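Local coordinates for DUF2442 domain-containing protein (Nitrosomonas europaea, PDB 2AUW), which probably binds DNA through a helix-turn-helix-like pair of helices, at the interface of chains A and B. Numbering follows the deposited sequence. Chains: chain A/B, hypothetical protein NE0471.

Contact 1 and contact 2 lie side by side, the centres of their C-alpha atoms about 9 Å apart. In both, chain A presents its 3-10 helix 44-50: the first turn and the end of helix 37-42 enter contact 1, the later part enters contact 2. Chain B answers with helix 117-124, whose B:Ser121 belongs to both, joined by helix 106-113 in contact 1 and by the N-terminal segment in contact 2. The interface of these two copies is not an exact two-fold. Because the likely recognition helix is engaged, this pairing might compete with DNA binding, if it persists outside the crystal.

Contact 1: the interface of chains A and B. Residues chain A 42, 44-45; chain B 106, 117-118, 121.
A:Pro44, the first residue of 3-10 helix 44-50, is the apolar centre, set against what appears to be a helix-turn-helix in chain B, with 117-124 as the likely recognition helix. Proline suits a first turn, where its missing N-H costs no helical bond, and its rigid ring makes a compact knob. Its CB meets the CD1 methyl tip of B:Leu106 at 3.7 Å and the CB of B:Ser121 at 3.9 Å, while CG rests 3.8 Å from the backbone CA of B:Arg118. Leucine supplies a branched tip, and serine is small enough to admit the ring.

Outward, B:Arg117 bends at chi3 and turns its guanidinium end-on to A:Asp45. NH2 bonds OD1 at 2.6 Å, almost straight at 176°, and NH1 bonds OD2 at 2.8 Å. Both carboxylate oxygens use their syn lone pairs, and the two planes lie 17° apart, so this paired salt bridge fixes the rotation of both groups. The CB of B:Leu106 covers one guanidinium face near its rim.

On the other flank, the side chain of B:Arg118, extended from CG to NE, reaches the backbone O of A:Lys42 through NH2 at 2.8 Å. This carbonyl ends helix 37-42, whose partial negative charge would probably suit a cationic donor, although NZ of A:Lys42, a like charge, lies 5.0 Å from NH2 of B:Arg118. The bond is strongly bent, 121° at the hydrogen, and the donor sits above the carbonyl plane.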
loop_
_atom_site.group_PDB
_atom_site.type_symbol
_atom_site.label_atom_id
_atom_site.label_comp_id
_atom_site.label_asym_id
_atom_site.label_seq_id
_atom_site.Cartn_x
_atom_site.Cartn_y
_atom_site.Cartn_z
ATOM N N LYS A 42 5.063 -0.674 -0.670
ATOM C CA LYS A 42 5.660 -2.004 -0.687
ATOM C C LYS A 42 4.615 -3.114 -0.635
ATOM O O LYS A 42 4.633 -4.032 -1.460
ATOM C CB LYS A 42 6.664 -2.149 0.470
ATOM C CG LYS A 42 7.206 -3.571 0.705
ATOM C CD LYS A 42 7.842 -4.200 -0.547
ATOM C CE LYS A 42 9.137 -3.529 -0.985
ATOM N NZ LYS A 42 9.543 -4.020 -2.332
ATOM N N PRO A 44 1.260 -4.896 -1.165
ATOM C CA PRO A 44 0.160 -4.749 -2.138
ATOM C C PRO A 44 -1.182 -4.523 -1.453
ATOM O O PRO A 44 -1.980 -3.709 -1.894
ATOM C CB PRO A 44 0.121 -6.105 -2.834
ATOM C CG PRO A 44 1.442 -6.722 -2.608
ATOM C CD PRO A 44 2.003 -6.150 -1.350
ATOM N N ASP A 45 -1.403 -5.263 -0.377
ATOM C CA ASP A 45 -2.656 -5.264 0.374
ATOM C C ASP A 45 -3.021 -3.870 0.887
ATOM O O ASP A 45 -4.194 -3.595 1.143
ATOM C CB ASP A 45 -2.507 -6.231 1.549
ATOM C CG ASP A 45 -1.993 -7.580 1.115
ATOM O OD1 ASP A 45 -2.864 -8.453 0.956
ATOM O OD2 ASP A 45 -0.750 -7.749 0.876
ATOM N N LEU B 106 -5.745 -11.451 -4.020
ATOM C CA LEU B 106 -4.374 -11.260 -4.506
ATOM C C LEU B 106 -3.596 -12.587 -4.480
ATOM O O LEU B 106 -2.919 -12.930 -5.449
ATOM C CB LEU B 106 -3.624 -10.218 -3.679
ATOM C CG LEU B 106 -4.074 -8.755 -3.766
ATOM C CD1 LEU B 106 -3.069 -7.886 -3.016
ATOM C CD2 LEU B 106 -4.247 -8.259 -5.237
ATOM N N ARG B 117 1.921 -11.513 -6.176
ATOM C CA ARG B 117 0.773 -10.793 -5.632
ATOM C C ARG B 117 0.878 -9.315 -5.964
ATOM O O ARG B 117 -0.144 -8.676 -6.246
ATOM C CB ARG B 117 0.668 -10.946 -4.116
ATOM C CG ARG B 117 0.445 -12.350 -3.644
ATOM C CD ARG B 117 0.508 -12.356 -2.116
ATOM N NE ARG B 117 -0.765 -12.020 -1.472
ATOM C CZ ARG B 117 -1.041 -10.864 -0.872
ATOM N NH1 ARG B 117 -0.154 -9.880 -0.853
ATOM N NH2 ARG B 117 -2.215 -10.697 -0.264
ATOM N N ARG B 118 2.106 -8.779 -5.951
ATOM C CA ARG B 118 2.303 -7.390 -6.298
ATOM C C ARG B 118 1.830 -7.112 -7.725
ATOM O O ARG B 118 1.179 -6.097 -7.964
ATOM C CB ARG B 118 3.775 -6.960 -6.146
ATOM C CG ARG B 118 4.056 -5.507 -6.579
ATOM C CD ARG B 118 5.555 -5.210 -6.493
ATOM N NE ARG B 118 5.912 -3.791 -6.305
ATOM C CZ ARG B 118 5.633 -3.078 -5.216
ATOM N NH1 ARG B 118 6.013 -1.806 -5.122
ATOM N NH2 ARG B 118 4.943 -3.625 -4.225
ATOM N N SER B 121 -1.899 -6.987 -7.996
ATOM C CA SER B 121 -2.316 -5.667 -7.534
ATOM C C SER B 121 -2.062 -4.556 -8.573
ATOM O O SER B 121 -2.926 -3.735 -8.831
ATOM C CB SER B 121 -1.593 -5.321 -6.242
ATOM O OG SER B 121 -1.994 -4.050 -5.784
#

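Contact 2: the interface of chains A and B. Residues chain A 47-48, 50-51; chain B 4-6, 121, 124.
The later part of 3-10 helix 44-50 of chain A, with A:Asp51 just beyond it, packs on the N-terminal segment of chain B, which is braced from behind by the likely recognition helix 117-124. B:Tyr6 and A:Pro48 carry most of the contact. The tyrosine CG stands anti to the backbone N (chi1 179°), which swings the ring out over the chain A backbone. The carbonyl O of A:Ala47 lies over one ring face, 3.5 Å from CG and offset toward the rim, its C=O bond running across the face. Alanine suits this place because its short CB lets the ring come down close to the main chain. Farther along the ring, CZ meets the CB of A:Leu50 at 3.9 Å, and CE1 lies 3.6 Å from the backbone N of A:Asp51. An alanine in place of B:Tyr6 would remove the ring from A:Ala47, A:Leu50 and A:Asp51 and would probably loosen this half of the patch.

A:Pro48 fits between B:Tyr6 and B:Asn4. Its CA touches the tyrosine CB at 3.8 Å, and its ring crosses the asparagine side chain at about a right angle, CG to CB at 4.0 Å. No direct polar bond joins the chains here; instead a water links the backbone O of A:Pro48, at 2.7 Å, to the backbone O of B:Glu5, at 2.8 Å, and so gives two carbonyls a common partner.

Behind this layer, B:Arg124 steadies the segment. Its NH1 donates to the backbone O of B:Asn4 at 2.8 Å, in the carbonyl plane and 146° at the hydrogen, while NH2 forms a salt bridge with OE1 of B:Glu5. Arginine suits the post because one guanidinium can hold both a carbonyl and a carboxylate. The site thus ties the N-terminal segment to helix 117-124 and lets that segment pack on chain A, in a pairing that may or may not persist outside the crystal.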
loop_
_atom_site.group_PDB
_atom_site.type_symbol
_atom_site.label_atom_id
_atom_site.label_comp_id
_atom_site.label_asym_id
_atom_site.label_seq_id
_atom_site.Cartn_x
_atom_site.Cartn_y
_atom_site.Cartn_z
ATOM N N ALA A 47 -2.559 -1.082 -0.750
ATOM C CA ALA A 47 -2.702 -0.152 -1.868
ATOM C C ALA A 47 -3.883 0.826 -1.709
ATOM O O ALA A 47 -3.716 1.986 -1.992
ATOM C CB ALA A 47 -2.742 -0.906 -3.222
ATOM N N PRO A 48 -5.070 0.362 -1.268
ATOM C CA PRO A 48 -6.181 1.314 -1.102
ATOM C C PRO A 48 -5.870 2.505 -0.214
ATOM O O PRO A 48 -6.504 3.569 -0.339
ATOM C CB PRO A 48 -7.307 0.429 -0.544
ATOM C CG PRO A 48 -7.008 -0.893 -1.165
ATOM C CD PRO A 48 -5.527 -1.017 -1.026
ATOM N N LEU A 50 -3.095 4.280 -0.262
ATOM C CA LEU A 50 -2.329 5.286 -1.000
ATOM C C LEU A 50 -3.200 6.437 -1.548
ATOM O O LEU A 50 -2.713 7.555 -1.757
ATOM C CB LEU A 50 -1.554 4.621 -2.113
ATOM C CG LEU A 50 -0.419 3.741 -1.602
ATOM C CD1 LEU A 50 0.052 2.865 -2.722
ATOM C CD2 LEU A 50 0.715 4.596 -1.051
ATOM N N ASP A 51 -4.482 6.151 -1.748
ATOM C CA ASP A 51 -5.469 7.172 -2.125
ATOM C C ASP A 51 -5.522 8.197 -1.004
ATOM O O ASP A 51 -5.906 7.848 0.118
ATOM C CB ASP A 51 -6.837 6.518 -2.359
ATOM C CG ASP A 51 -8.007 7.524 -2.393
ATOM O OD1 ASP A 51 -7.798 8.744 -2.585
ATOM O OD2 ASP A 51 -9.159 7.066 -2.233
ATOM N N ASN B 4 -11.129 -3.633 -1.054
ATOM C CA ASN B 4 -11.333 -2.205 -1.219
ATOM C C ASN B 4 -10.682 -1.776 -2.505
ATOM O O ASN B 4 -9.857 -2.496 -3.057
ATOM C CB ASN B 4 -10.777 -1.438 -0.022
ATOM C CG ASN B 4 -11.582 -1.693 1.240
ATOM O OD1 ASN B 4 -12.724 -1.269 1.343
ATOM N ND2 ASN B 4 -11.000 -2.420 2.186
ATOM N N GLU B 5 -11.066 -0.638 -3.060
ATOM C CA GLU B 5 -10.430 -0.338 -4.333
ATOM C C GLU B 5 -9.511 0.887 -4.358
ATOM O O GLU B 5 -9.644 1.838 -3.559
ATOM C CB GLU B 5 -11.386 -0.436 -5.530
ATOM C CG GLU B 5 -10.644 -0.667 -6.859
ATOM C CD GLU B 5 -11.288 -1.716 -7.761
ATOM O OE1 GLU B 5 -10.530 -2.460 -8.429
ATOM O OE2 GLU B 5 -12.534 -1.808 -7.810
ATOM N N TYR B 6 -8.515 0.769 -5.220
ATOM C CA TYR B 6 -7.500 1.784 -5.471
ATOM C C TYR B 6 -7.424 1.815 -6.990
ATOM O O TYR B 6 -7.332 0.767 -7.613
ATOM C CB TYR B 6 -6.126 1.395 -4.911
ATOM C CG TYR B 6 -5.042 2.438 -5.187
ATOM C CD1 TYR B 6 -5.206 3.746 -4.765
ATOM C CD2 TYR B 6 -3.865 2.100 -5.854
ATOM C CE1 TYR B 6 -4.237 4.715 -5.016
ATOM C CE2 TYR B 6 -2.869 3.066 -6.107
ATOM C CZ TYR B 6 -3.080 4.377 -5.675
ATOM O OH TYR B 6 -2.147 5.369 -5.885
ATOM N N SER B 121 -1.899 -6.987 -7.996
ATOM C CA SER B 121 -2.316 -5.667 -7.534
ATOM C C SER B 121 -2.062 -4.556 -8.573
ATOM O O SER B 121 -2.926 -3.735 -8.831
ATOM C CB SER B 121 -1.593 -5.321 -6.242
ATOM O OG SER B 121 -1.994 -4.050 -5.784
ATOM N N ARG B 124 -4.651 -4.936 -11.255
ATOM C CA ARG B 124 -5.971 -4.675 -10.690
ATOM C C ARG B 124 -6.238 -3.164 -10.546
ATOM O O ARG B 124 -7.363 -2.712 -10.715
ATOM C CB ARG B 124 -6.043 -5.334 -9.294
ATOM C CG ARG B 124 -7.415 -5.489 -8.704
ATOM C CD ARG B 124 -7.331 -5.986 -7.260
ATOM N NE ARG B 124 -7.148 -4.910 -6.272
ATOM C CZ ARG B 124 -8.133 -4.165 -5.750
ATOM N NH1 ARG B 124 -7.847 -3.228 -4.853
ATOM N NH2 ARG B 124 -9.401 -4.344 -6.112
HETATM O O HOH W 1 -9.012 3.365 -1.247
#